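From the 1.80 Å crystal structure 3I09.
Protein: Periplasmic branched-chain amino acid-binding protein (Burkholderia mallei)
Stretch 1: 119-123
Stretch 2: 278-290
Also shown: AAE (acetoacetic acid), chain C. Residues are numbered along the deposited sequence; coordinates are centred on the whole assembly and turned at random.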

# COMPACT_ATOMS: atom_id res chain seq x y z
N HIS A 119 -1.90 -2.25 9.92
CA HIS A 119 -1.34 -1.86 8.63
C HIS A 119 -1.20 -3.14 7.82
O HIS A 119 -0.36 -3.99 8.09
CB HIS A 119 -0.02 -1.09 8.80
CG HIS A 119 0.32 -0.19 7.63
ND1 HIS A 119 1.52 0.48 7.54
CD2 HIS A 119 -0.41 0.21 6.56
CE1 HIS A 119 1.54 1.19 6.42
NE2 HIS A 119 0.38 1.05 5.81
N TYR A 120 -2.09 -3.29 6.84
CA TYR A 120 -2.43 -4.60 6.35
C TYR A 120 -1.61 -5.13 5.16
O TYR A 120 -1.31 -6.33 5.12
CB TYR A 120 -3.91 -4.70 6.01
CG TYR A 120 -4.46 -6.12 5.92
CD1 TYR A 120 -4.95 -6.77 7.06
CD2 TYR A 120 -4.59 -6.78 4.68
CE1 TYR A 120 -5.51 -8.05 6.98
CE2 TYR A 120 -5.13 -8.08 4.59
CZ TYR A 120 -5.61 -8.69 5.75
OH TYR A 120 -6.14 -9.96 5.72
N ALA A 121 -1.31 -4.26 4.19
CA ALA A 121 -0.82 -4.72 2.88
C ALA A 121 0.67 -4.58 2.61
O ALA A 121 1.31 -5.51 2.08
CB ALA A 121 -1.62 -4.07 1.75
N TYR A 122 1.22 -3.42 2.92
CA TYR A 122 2.63 -3.09 2.64
C TYR A 122 2.99 -1.87 3.47
O TYR A 122 2.11 -1.21 3.99
CB TYR A 122 2.89 -2.79 1.17
CG TYR A 122 2.37 -1.47 0.72
CD1 TYR A 122 1.00 -1.24 0.63
CD2 TYR A 122 3.23 -0.38 0.55
CE1 TYR A 122 0.50 0.03 0.26
CE2 TYR A 122 2.74 0.88 0.14
CZ TYR A 122 1.39 1.09 0.04
OH TYR A 122 0.92 2.34 -0.33
N ASP A 123 4.27 -1.58 3.61
CA ASP A 123 4.68 -0.25 4.09
C ASP A 123 5.99 0.15 3.47
O ASP A 123 6.61 -0.60 2.71
CB ASP A 123 4.70 -0.13 5.64
CG ASP A 123 5.76 -0.97 6.33
OD1 ASP A 123 6.84 -1.19 5.75
OD2 ASP A 123 5.48 -1.39 7.49
N SER A 278 -2.74 -5.28 -5.89
CA SER A 278 -2.54 -5.82 -4.55
C SER A 278 -3.39 -5.07 -3.46
O SER A 278 -3.79 -5.67 -2.46
CB SER A 278 -1.05 -5.79 -4.18
OG SER A 278 -0.56 -4.45 -4.16
N LEU A 279 -3.71 -3.79 -3.69
CA LEU A 279 -4.56 -3.05 -2.76
C LEU A 279 -5.99 -3.53 -2.78
O LEU A 279 -6.63 -3.66 -1.76
CB LEU A 279 -4.47 -1.54 -3.03
CG LEU A 279 -3.09 -0.93 -3.07
CD1 LEU A 279 -3.22 0.57 -3.28
CD2 LEU A 279 -2.26 -1.23 -1.78
N GLN A 280 -6.53 -3.75 -3.98
CA GLN A 280 -7.88 -4.21 -4.15
C GLN A 280 -8.07 -5.62 -3.56
O GLN A 280 -9.05 -5.87 -2.83
CB GLN A 280 -8.28 -4.10 -5.63
CG GLN A 280 -8.46 -2.61 -6.03
CD GLN A 280 -8.09 -2.24 -7.45
OE1 GLN A 280 -7.52 -3.03 -8.21
NE2 GLN A 280 -8.43 -0.99 -7.82
N ALA A 281 -7.10 -6.49 -3.79
CA ALA A 281 -7.03 -7.81 -3.11
C ALA A 281 -6.98 -7.70 -1.59
O ALA A 281 -7.76 -8.34 -0.86
CB ALA A 281 -5.79 -8.62 -3.63
N ALA A 282 -6.06 -6.87 -1.10
CA ALA A 282 -5.92 -6.63 0.35
C ALA A 282 -7.18 -6.03 1.00
O ALA A 282 -7.54 -6.41 2.12
CB ALA A 282 -4.72 -5.75 0.62
N ASP A 283 -7.88 -5.13 0.28
CA ASP A 283 -9.16 -4.60 0.76
C ASP A 283 -10.14 -5.73 1.08
O ASP A 283 -10.76 -5.75 2.17
CB ASP A 283 -9.82 -3.67 -0.28
CG ASP A 283 -9.11 -2.32 -0.48
OD1 ASP A 283 -8.40 -1.84 0.44
OD2 ASP A 283 -9.29 -1.74 -1.60
N TYR A 284 -10.32 -6.66 0.13
CA TYR A 284 -11.20 -7.80 0.32
C TYR A 284 -10.71 -8.64 1.51
O TYR A 284 -11.49 -8.97 2.41
CB TYR A 284 -11.29 -8.62 -0.97
CG TYR A 284 -12.14 -9.87 -0.89
CD1 TYR A 284 -11.74 -10.96 -0.15
CD2 TYR A 284 -13.35 -9.97 -1.59
CE1 TYR A 284 -12.51 -12.13 -0.08
CE2 TYR A 284 -14.12 -11.15 -1.56
CZ TYR A 284 -13.70 -12.20 -0.77
OH TYR A 284 -14.43 -13.32 -0.70
N SER A 285 -9.42 -8.95 1.54
CA SER A 285 -8.89 -9.83 2.59
C SER A 285 -9.04 -9.24 3.98
O SER A 285 -9.34 -9.94 4.94
CB SER A 285 -7.40 -10.13 2.31
OG SER A 285 -6.80 -10.87 3.36
N SER A 286 -8.78 -7.94 4.09
CA SER A 286 -8.81 -7.24 5.38
C SER A 286 -10.22 -7.26 5.94
O SER A 286 -10.41 -7.43 7.16
CB SER A 286 -8.29 -5.78 5.25
OG SER A 286 -9.21 -5.01 4.52
N VAL A 287 -11.24 -7.16 5.08
CA VAL A 287 -12.64 -7.23 5.52
C VAL A 287 -13.01 -8.64 6.00
O VAL A 287 -13.64 -8.81 7.04
CB VAL A 287 -13.60 -6.68 4.42
CG1 VAL A 287 -15.08 -7.00 4.72
CG2 VAL A 287 -13.37 -5.14 4.31
N THR A 288 -12.59 -9.65 5.26
CA THR A 288 -12.75 -10.99 5.71
C THR A 288 -12.10 -11.20 7.10
O THR A 288 -12.71 -11.78 7.99
CB THR A 288 -12.19 -12.00 4.71
OG1 THR A 288 -12.73 -11.74 3.41
CG2 THR A 288 -12.54 -13.40 5.16
N THR A 289 -10.89 -10.70 7.27
CA THR A 289 -10.17 -10.81 8.54
C THR A 289 -10.92 -10.11 9.68
O THR A 289 -11.08 -10.68 10.77
CB THR A 289 -8.74 -10.30 8.35
OG1 THR A 289 -8.09 -11.19 7.41
CG2 THR A 289 -7.99 -10.22 9.70
N TYR A 290 -11.36 -8.87 9.46
CA TYR A 290 -12.18 -8.19 10.45
C TYR A 290 -13.44 -8.98 10.81
O TYR A 290 -13.75 -9.15 11.98
CB TYR A 290 -12.56 -6.80 9.95
CG TYR A 290 -13.51 -6.10 10.85
CD1 TYR A 290 -13.08 -5.50 12.02
CD2 TYR A 290 -14.88 -6.05 10.54
CE1 TYR A 290 -14.00 -4.85 12.87
CE2 TYR A 290 -15.79 -5.42 11.38
CZ TYR A 290 -15.33 -4.83 12.54
OH TYR A 290 -16.20 -4.22 13.41
O1 AAE C . 0.91 6.09 1.17
C2 AAE C . 0.72 6.72 0.12
O3 AAE C . 0.45 7.94 0.11
C4 AAE C . 0.89 5.99 -1.20
C5 AAE C . -0.41 5.42 -1.69
O8 AAE C . -1.42 5.37 -0.95
C9 AAE C . -0.37 4.78 -3.05

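A tyrosine laid along a helix can do two jobs at once, offering its ring to the backbone and small side chains beneath it and its hydroxyl to polar groups further along. The contact between residues 119-123 and the helix 278-290 is a compact example. The segment around Tyr-120 and Ala-121 lacks regular secondary structure and comes close to the helix, with CA atoms 6.0 Å apart between Ala-121 and Ala-282 and 7.0 Å apart between Tyr-120 and Ser-286. Such approach is possible where helix side chains are short, and here alanine and serine occupy these positions.

Tyr-120 dominates the 314 Å² buried between the stretches. Its CB points toward the helix and chi1 is t. Ser-286 lies over one face of the ring: its CB sits 3.7 Å from the centroid, almost exactly on the ring normal, a CH-pi contact in which a carbon next to oxygen presents weakly polarized hydrogens to the pi cloud. The serine hydroxyl is occupied within its own helix, OG donating to Asp-283 O at 2.9 Å. At the ring edge, Tyr-120 OH lies 2.9 Å from Thr-289 OG1 and 2.6 Å from Ser-285 OG. Both pairs are hydrogen bonds, the one to Ser-285 being the shorter; either hydroxyl could donate in the pair with Thr-289. One helical turn separates Ser-285 from Thr-289, so both hydroxyls can converge on a single phenol oxygen.

Leu-279 and Ala-282 extend the contact through apolar packing. Ala-282 CB meets Ala-121 CB at 3.7 Å and Tyr-120 CD2 at 4.2 Å. Although the CA-to-CB bond of Leu-279 points sideways, its side chain reaches across, bringing CD2 within 3.7 Å of Tyr-122 CE1. The far end of that tyrosine approaches the bound acetoacetic acid, with OH 3.6 Å from AAE C5.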